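Local coordinates for protein frutapin (Artocarpus altilis, PDB 5KRP) that is a jacalin-like breadfruit lectin that probably binds carbohydrates, at residues Ile68-Gly82 / Ser99-Tyr113. Residues are numbered along the deposited sequence; the frame is centred on the assembly and turned at random.
Sequences IELQFPEEFLVSVSG and SLKFKTNKGRTFGPY
In the antiparallel hairpin of strands 77-86 and 95-104, Ser79 pairs with Lys103 and Ser81 with Lys101. A classic beta bulge sets Val78 and Ser79 together opposite Lys103. Val78 N donates to Lys103 O at 2.9 Å, and Ser79 N adds a weak bond to the same oxygen. A water joins Ser79 OG, Ser81 OG and Lys101 O. Beyond the bulge, Asn105 ND2 donates to Glu74 O at 3.0 Å, in the plane of both groups. Its OD1 accepts from Phe76 N (2.8 Å), which lies above the Asn105 carbonyl plane. The amide lies over one face of the Phe76 ring. In the jacalin-like beta-prism, three four-stranded antiparallel sheets pack together, and here strand 64-69 of one sheet meets strand 109-114 of another. Ile68 CG2, anti to its backbone N, sits over the Phe110 face, 3.7 Å from the ring centroid. Ile68 CD1 reaches Phe102 and Tyr113, whose ring also meets Tyr34. Leu77 and Val80 pack on Phe102. Glu75 OE1 forms a salt bridge with Arg108 NH1 (2.7 Å) through its syn lone pair and accepts from Gln71 N (3.0 Å) on its anti one. The carboxylate and guanidinium are nearly coplanar, 17° apart, and Phe110 CZ lies over one guanidinium face.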
loop_
_atom_site.group_PDB
_atom_site.type_symbol
_atom_site.label_atom_id
_atom_site.label_comp_id
_atom_site.label_asym_id
_atom_site.label_seq_id
_atom_site.Cartn_x
_atom_site.Cartn_y
_atom_site.Cartn_z
ATOM N N ILE A 68 -18.843 0.418 -21.438
ATOM C CA ILE A 68 -18.421 1.657 -20.805
ATOM C C ILE A 68 -16.919 1.799 -21.097
ATOM O O ILE A 68 -16.121 0.953 -20.645
ATOM C CB ILE A 68 -18.684 1.583 -19.294
ATOM C CG1 ILE A 68 -20.185 1.421 -19.061
ATOM C CG2 ILE A 68 -18.090 2.776 -18.517
ATOM C CD1 ILE A 68 -20.517 1.005 -17.688
ATOM N N GLU A 69 -16.540 2.769 -21.900
ATOM C CA GLU A 69 -15.177 2.929 -22.330
ATOM C C GLU A 69 -14.591 4.181 -21.653
ATOM O O GLU A 69 -15.003 5.293 -21.949
ATOM C CB GLU A 69 -15.131 3.021 -23.850
ATOM C CG GLU A 69 -13.698 2.986 -24.363
ATOM C CD GLU A 69 -13.550 2.551 -25.826
ATOM O OE1 GLU A 69 -14.569 2.167 -26.494
ATOM O OE2 GLU A 69 -12.362 2.576 -26.238
ATOM N N LEU A 70 -13.674 4.020 -20.697
ATOM C CA LEU A 70 -13.095 5.168 -19.980
ATOM C C LEU A 70 -11.889 5.672 -20.786
ATOM O O LEU A 70 -11.175 4.892 -21.465
ATOM C CB LEU A 70 -12.630 4.730 -18.589
ATOM C CG LEU A 70 -13.738 4.112 -17.715
ATOM C CD1 LEU A 70 -13.247 3.572 -16.373
ATOM C CD2 LEU A 70 -14.838 5.090 -17.438
ATOM N N GLN A 71 -11.672 6.970 -20.705
ATOM C CA GLN A 71 -10.491 7.591 -21.349
ATOM C C GLN A 71 -9.225 7.347 -20.442
ATOM O O GLN A 71 -8.667 8.263 -19.819
ATOM C CB GLN A 71 -10.732 9.057 -21.558
ATOM C CG GLN A 71 -11.922 9.388 -22.417
ATOM C CD GLN A 71 -12.263 10.900 -22.408
ATOM O OE1 GLN A 71 -12.441 11.536 -21.344
ATOM N NE2 GLN A 71 -12.358 11.478 -23.605
ATOM N N PHE A 72 -8.861 6.067 -20.318
ATOM C CA PHE A 72 -7.737 5.646 -19.499
ATOM C C PHE A 72 -6.412 6.196 -20.116
ATOM O O PHE A 72 -6.299 6.199 -21.315
ATOM C CB PHE A 72 -7.720 4.099 -19.384
ATOM C CG PHE A 72 -6.505 3.564 -18.721
ATOM C CD1 PHE A 72 -5.350 3.323 -19.463
ATOM C CD2 PHE A 72 -6.480 3.390 -17.352
ATOM C CE1 PHE A 72 -4.213 2.900 -18.832
ATOM C CE2 PHE A 72 -5.336 2.992 -16.717
ATOM C CZ PHE A 72 -4.180 2.770 -17.459
ATOM N N PRO A 73 -5.438 6.646 -19.331
ATOM C CA PRO A 73 -5.383 6.625 -17.880
ATOM C C PRO A 73 -5.873 7.856 -17.183
ATOM O O PRO A 73 -5.946 7.869 -15.927
ATOM C CB PRO A 73 -3.884 6.524 -17.614
ATOM C CG PRO A 73 -3.301 7.306 -18.747
ATOM C CD PRO A 73 -4.099 6.905 -19.933
ATOM N N GLU A 74 -6.167 8.917 -17.935
ATOM C CA GLU A 74 -6.514 10.202 -17.309
ATOM C C GLU A 74 -7.887 10.169 -16.577
ATOM O O GLU A 74 -8.088 10.935 -15.622
ATOM C CB GLU A 74 -6.590 11.342 -18.319
ATOM C CG GLU A 74 -5.303 11.685 -19.017
ATOM C CD GLU A 74 -4.901 10.651 -20.084
ATOM O OE1 GLU A 74 -5.818 9.945 -20.663
ATOM O OE2 GLU A 74 -3.654 10.552 -20.303
ATOM N N GLU A 75 -8.799 9.365 -17.110
ATOM C CA GLU A 75 -10.167 9.222 -16.549
ATOM C C GLU A 75 -10.276 7.878 -15.833
ATOM O O GLU A 75 -9.888 6.855 -16.390
ATOM C CB GLU A 75 -11.224 9.343 -17.630
ATOM C CG GLU A 75 -12.662 9.279 -17.087
ATOM C CD GLU A 75 -13.753 9.289 -18.157
ATOM O OE1 GLU A 75 -13.592 8.640 -19.208
ATOM O OE2 GLU A 75 -14.764 9.953 -17.902
ATOM N N PHE A 76 -10.803 7.925 -14.608
ATOM C CA PHE A 76 -10.950 6.705 -13.810
ATOM C C PHE A 76 -12.138 6.885 -12.865
ATOM O O PHE A 76 -12.634 8.014 -12.618
ATOM C CB PHE A 76 -9.654 6.468 -12.999
ATOM C CG PHE A 76 -9.173 7.668 -12.269
ATOM C CD1 PHE A 76 -9.676 8.009 -11.028
ATOM C CD2 PHE A 76 -8.150 8.474 -12.813
ATOM C CE1 PHE A 76 -9.217 9.121 -10.322
ATOM C CE2 PHE A 76 -7.704 9.612 -12.116
ATOM C CZ PHE A 76 -8.247 9.957 -10.908
ATOM N N LEU A 77 -12.588 5.774 -12.322
ATOM C CA LEU A 77 -13.770 5.764 -11.451
ATOM C C LEU A 77 -13.511 6.455 -10.129
ATOM O O LEU A 77 -12.415 6.272 -9.558
ATOM C CB LEU A 77 -14.173 4.313 -11.160
ATOM C CG LEU A 77 -14.622 3.465 -12.322
ATOM C CD1 LEU A 77 -14.846 2.016 -11.774
ATOM C CD2 LEU A 77 -15.867 4.147 -12.863
ATOM N N VAL A 78 -14.450 7.277 -9.692
ATOM C CA VAL A 78 -14.503 7.888 -8.344
ATOM C C VAL A 78 -15.683 7.400 -7.501
ATOM O O VAL A 78 -15.793 7.687 -6.305
ATOM C CB VAL A 78 -14.419 9.418 -8.378
ATOM C CG1 VAL A 78 -13.100 9.867 -8.950
ATOM C CG2 VAL A 78 -15.533 10.018 -9.199
ATOM N N SER A 79 -16.634 6.673 -8.100
ATOM C CA SER A 79 -17.854 6.244 -7.388
ATOM C C SER A 79 -18.389 5.004 -8.054
ATOM O O SER A 79 -18.513 4.930 -9.305
ATOM C CB SER A 79 -18.975 7.301 -7.427
ATOM O OG SER A 79 -20.136 6.764 -6.769
ATOM N N VAL A 80 -18.708 4.005 -7.255
ATOM C CA VAL A 80 -19.493 2.859 -7.670
ATOM C C VAL A 80 -20.711 2.890 -6.768
ATOM O O VAL A 80 -20.556 2.944 -5.557
ATOM C CB VAL A 80 -18.719 1.526 -7.477
ATOM C CG1 VAL A 80 -19.596 0.325 -7.893
ATOM C CG2 VAL A 80 -17.456 1.533 -8.326
ATOM N N SER A 81 -21.918 2.851 -7.345
ATOM C CA SER A 81 -23.149 2.781 -6.534
ATOM C C SER A 81 -24.166 1.924 -7.288
ATOM O O SER A 81 -23.932 1.484 -8.434
ATOM C CB SER A 81 -23.712 4.181 -6.262
ATOM O OG SER A 81 -24.108 4.842 -7.464
ATOM N N GLY A 82 -25.206 1.603 -6.557
ATOM C CA GLY A 82 -26.368 0.887 -7.116
ATOM C C GLY A 82 -27.382 0.425 -6.095
ATOM O O GLY A 82 -27.430 0.934 -4.958
ATOM N N SER A 99 -29.251 -2.794 -9.820
ATOM C CA SER A 99 -28.801 -1.629 -10.602
ATOM C C SER A 99 -27.303 -1.335 -10.285
ATOM O O SER A 99 -26.871 -1.550 -9.132
ATOM C CB SER A 99 -29.571 -0.394 -10.195
ATOM O OG SER A 99 -29.383 0.647 -11.102
ATOM N N LEU A 100 -26.623 -0.739 -11.257
ATOM C CA LEU A 100 -25.278 -0.165 -11.073
ATOM C C LEU A 100 -25.201 1.233 -11.729
ATOM O O LEU A 100 -25.810 1.512 -12.757
ATOM C CB LEU A 100 -24.165 -1.055 -11.633
ATOM C CG LEU A 100 -23.897 -2.327 -10.895
ATOM C CD1 LEU A 100 -23.008 -3.190 -11.700
ATOM C CD2 LEU A 100 -23.236 -2.049 -9.530
ATOM N N LYS A 101 -24.375 2.086 -11.155
ATOM C CA LYS A 101 -24.058 3.421 -11.717
ATOM C C LYS A 101 -22.572 3.743 -11.364
ATOM O O LYS A 101 -22.110 3.416 -10.260
ATOM C CB LYS A 101 -24.931 4.476 -11.053
ATOM C CG LYS A 101 -24.690 5.835 -11.620
ATOM C CD LYS A 101 -25.290 6.935 -10.782
ATOM C CE LYS A 101 -26.755 6.997 -10.858
ATOM N NZ LYS A 101 -27.147 8.259 -10.115
ATOM N N PHE A 102 -21.875 4.375 -12.305
ATOM C CA PHE A 102 -20.413 4.639 -12.201
ATOM C C PHE A 102 -20.223 6.099 -12.478
ATOM O O PHE A 102 -20.821 6.631 -13.437
ATOM C CB PHE A 102 -19.682 3.865 -13.267
ATOM C CG PHE A 102 -19.731 2.411 -13.101
ATOM C CD1 PHE A 102 -18.985 1.795 -12.141
ATOM C CD2 PHE A 102 -20.611 1.626 -13.880
ATOM C CE1 PHE A 102 -19.054 0.419 -11.975
ATOM C CE2 PHE A 102 -20.736 0.237 -13.670
ATOM C CZ PHE A 102 -19.926 -0.382 -12.731
ATOM N N LYS A 103 -19.437 6.740 -11.647
ATOM C CA LYS A 103 -19.048 8.150 -11.907
ATOM C C LYS A 103 -17.541 8.248 -12.064
ATOM O O LYS A 103 -16.802 7.463 -11.455
ATOM C CB LYS A 103 -19.455 9.035 -10.768
ATOM C CG LYS A 103 -20.964 9.048 -10.590
ATOM C CD LYS A 103 -21.411 10.239 -9.760
ATOM C CE LYS A 103 -22.893 10.100 -9.419
ATOM N NZ LYS A 103 -23.279 11.080 -8.350
ATOM N N THR A 104 -17.075 9.172 -12.923
ATOM C CA THR A 104 -15.625 9.386 -13.115
ATOM C C THR A 104 -15.090 10.748 -12.648
ATOM O O THR A 104 -15.841 11.742 -12.459
ATOM C CB THR A 104 -15.184 9.157 -14.569
ATOM O OG1 THR A 104 -15.484 10.330 -15.330
ATOM C CG2 THR A 104 -15.858 7.943 -15.202
ATOM N N ASN A 105 -13.760 10.789 -12.442
ATOM C CA ASN A 105 -13.048 12.023 -12.075
ATOM C C ASN A 105 -13.229 13.171 -13.102
ATOM O O ASN A 105 -13.014 14.323 -12.774
ATOM C CB ASN A 105 -11.563 11.737 -11.827
ATOM C CG ASN A 105 -10.848 11.361 -13.063
ATOM O OD1 ASN A 105 -11.363 10.626 -13.896
ATOM N ND2 ASN A 105 -9.631 11.888 -13.233
ATOM N N LYS A 106 -13.609 12.826 -14.302
ATOM C CA LYS A 106 -13.891 13.800 -15.359
ATOM C C LYS A 106 -15.332 14.273 -15.341
ATOM O O LYS A 106 -15.750 15.034 -16.235
ATOM C CB LYS A 106 -13.543 13.218 -16.721
ATOM C CG LYS A 106 -12.068 12.944 -16.975
ATOM C CD LYS A 106 -11.155 14.153 -16.744
ATOM C CE LYS A 106 -9.776 13.891 -17.337
ATOM N NZ LYS A 106 -8.889 15.049 -17.096
ATOM N N GLY A 107 -16.099 13.866 -14.335
ATOM C CA GLY A 107 -17.513 14.253 -14.245
ATOM C C GLY A 107 -18.476 13.522 -15.183
ATOM O O GLY A 107 -19.569 14.047 -15.436
ATOM N N ARG A 108 -18.126 12.359 -15.726
ATOM C CA ARG A 108 -19.062 11.571 -16.562
ATOM C C ARG A 108 -19.763 10.552 -15.637
ATOM O O ARG A 108 -19.141 10.009 -14.708
ATOM C CB ARG A 108 -18.406 10.839 -17.722
ATOM C CG ARG A 108 -17.794 11.690 -18.865
ATOM C CD ARG A 108 -16.688 10.877 -19.587
ATOM N NE ARG A 108 -17.096 10.309 -20.802
ATOM C CZ ARG A 108 -16.577 9.251 -21.443
ATOM N NH1 ARG A 108 -15.525 8.492 -21.036
ATOM N NH2 ARG A 108 -17.210 8.913 -22.557
ATOM N N THR A 109 -21.044 10.335 -15.907
ATOM C CA THR A 109 -21.883 9.314 -15.239
ATOM C C THR A 109 -22.269 8.267 -16.230
ATOM O O THR A 109 -22.682 8.553 -17.362
ATOM C CB THR A 109 -23.090 9.956 -14.592
ATOM O OG1 THR A 109 -22.637 10.838 -13.561
ATOM C CG2 THR A 109 -24.056 8.872 -13.967
ATOM N N PHE A 110 -22.077 7.004 -15.872
ATOM C CA PHE A 110 -22.508 5.933 -16.707
ATOM C C PHE A 110 -23.560 5.157 -15.895
ATOM O O PHE A 110 -23.224 4.587 -14.835
ATOM C CB PHE A 110 -21.365 5.009 -17.032
ATOM C CG PHE A 110 -20.377 5.627 -17.922
ATOM C CD1 PHE A 110 -20.499 5.519 -19.256
ATOM C CD2 PHE A 110 -19.261 6.269 -17.387
ATOM C CE1 PHE A 110 -19.552 6.094 -20.101
ATOM C CE2 PHE A 110 -18.314 6.840 -18.218
ATOM C CZ PHE A 110 -18.460 6.747 -19.579
ATOM N N GLY A 111 -24.802 5.182 -16.385
ATOM C CA GLY A 111 -25.945 4.561 -15.724
ATOM C C GLY A 111 -26.894 5.589 -15.199
ATOM O O GLY A 111 -26.764 6.838 -15.499
ATOM N N PRO A 112 -27.830 5.190 -14.351
ATOM C CA PRO A 112 -28.062 3.799 -13.817
ATOM C C PRO A 112 -28.432 2.775 -14.914
ATOM O O PRO A 112 -29.082 3.114 -15.910
ATOM C CB PRO A 112 -29.210 4.022 -12.871
ATOM C CG PRO A 112 -30.009 5.168 -13.514
ATOM C CD PRO A 112 -28.959 6.103 -14.061
ATOM N N TYR A 113 -27.944 1.548 -14.761
ATOM C CA TYR A 113 -28.302 0.424 -15.585
ATOM C C TYR A 113 -29.115 -0.461 -14.717
ATOM O O TYR A 113 -28.741 -0.672 -13.568
ATOM C CB TYR A 113 -27.068 -0.306 -16.012
ATOM C CG TYR A 113 -26.131 0.615 -16.808
ATOM C CD1 TYR A 113 -26.489 1.112 -18.058
ATOM C CD2 TYR A 113 -24.911 1.035 -16.261
ATOM C CE1 TYR A 113 -25.618 1.952 -18.782
ATOM C CE2 TYR A 113 -24.062 1.887 -16.971
ATOM C CZ TYR A 113 -24.414 2.344 -18.206
ATOM O OH TYR A 113 -23.551 3.206 -18.843
HETATM O O HOH W 1 -21.801 5.960 -8.721
#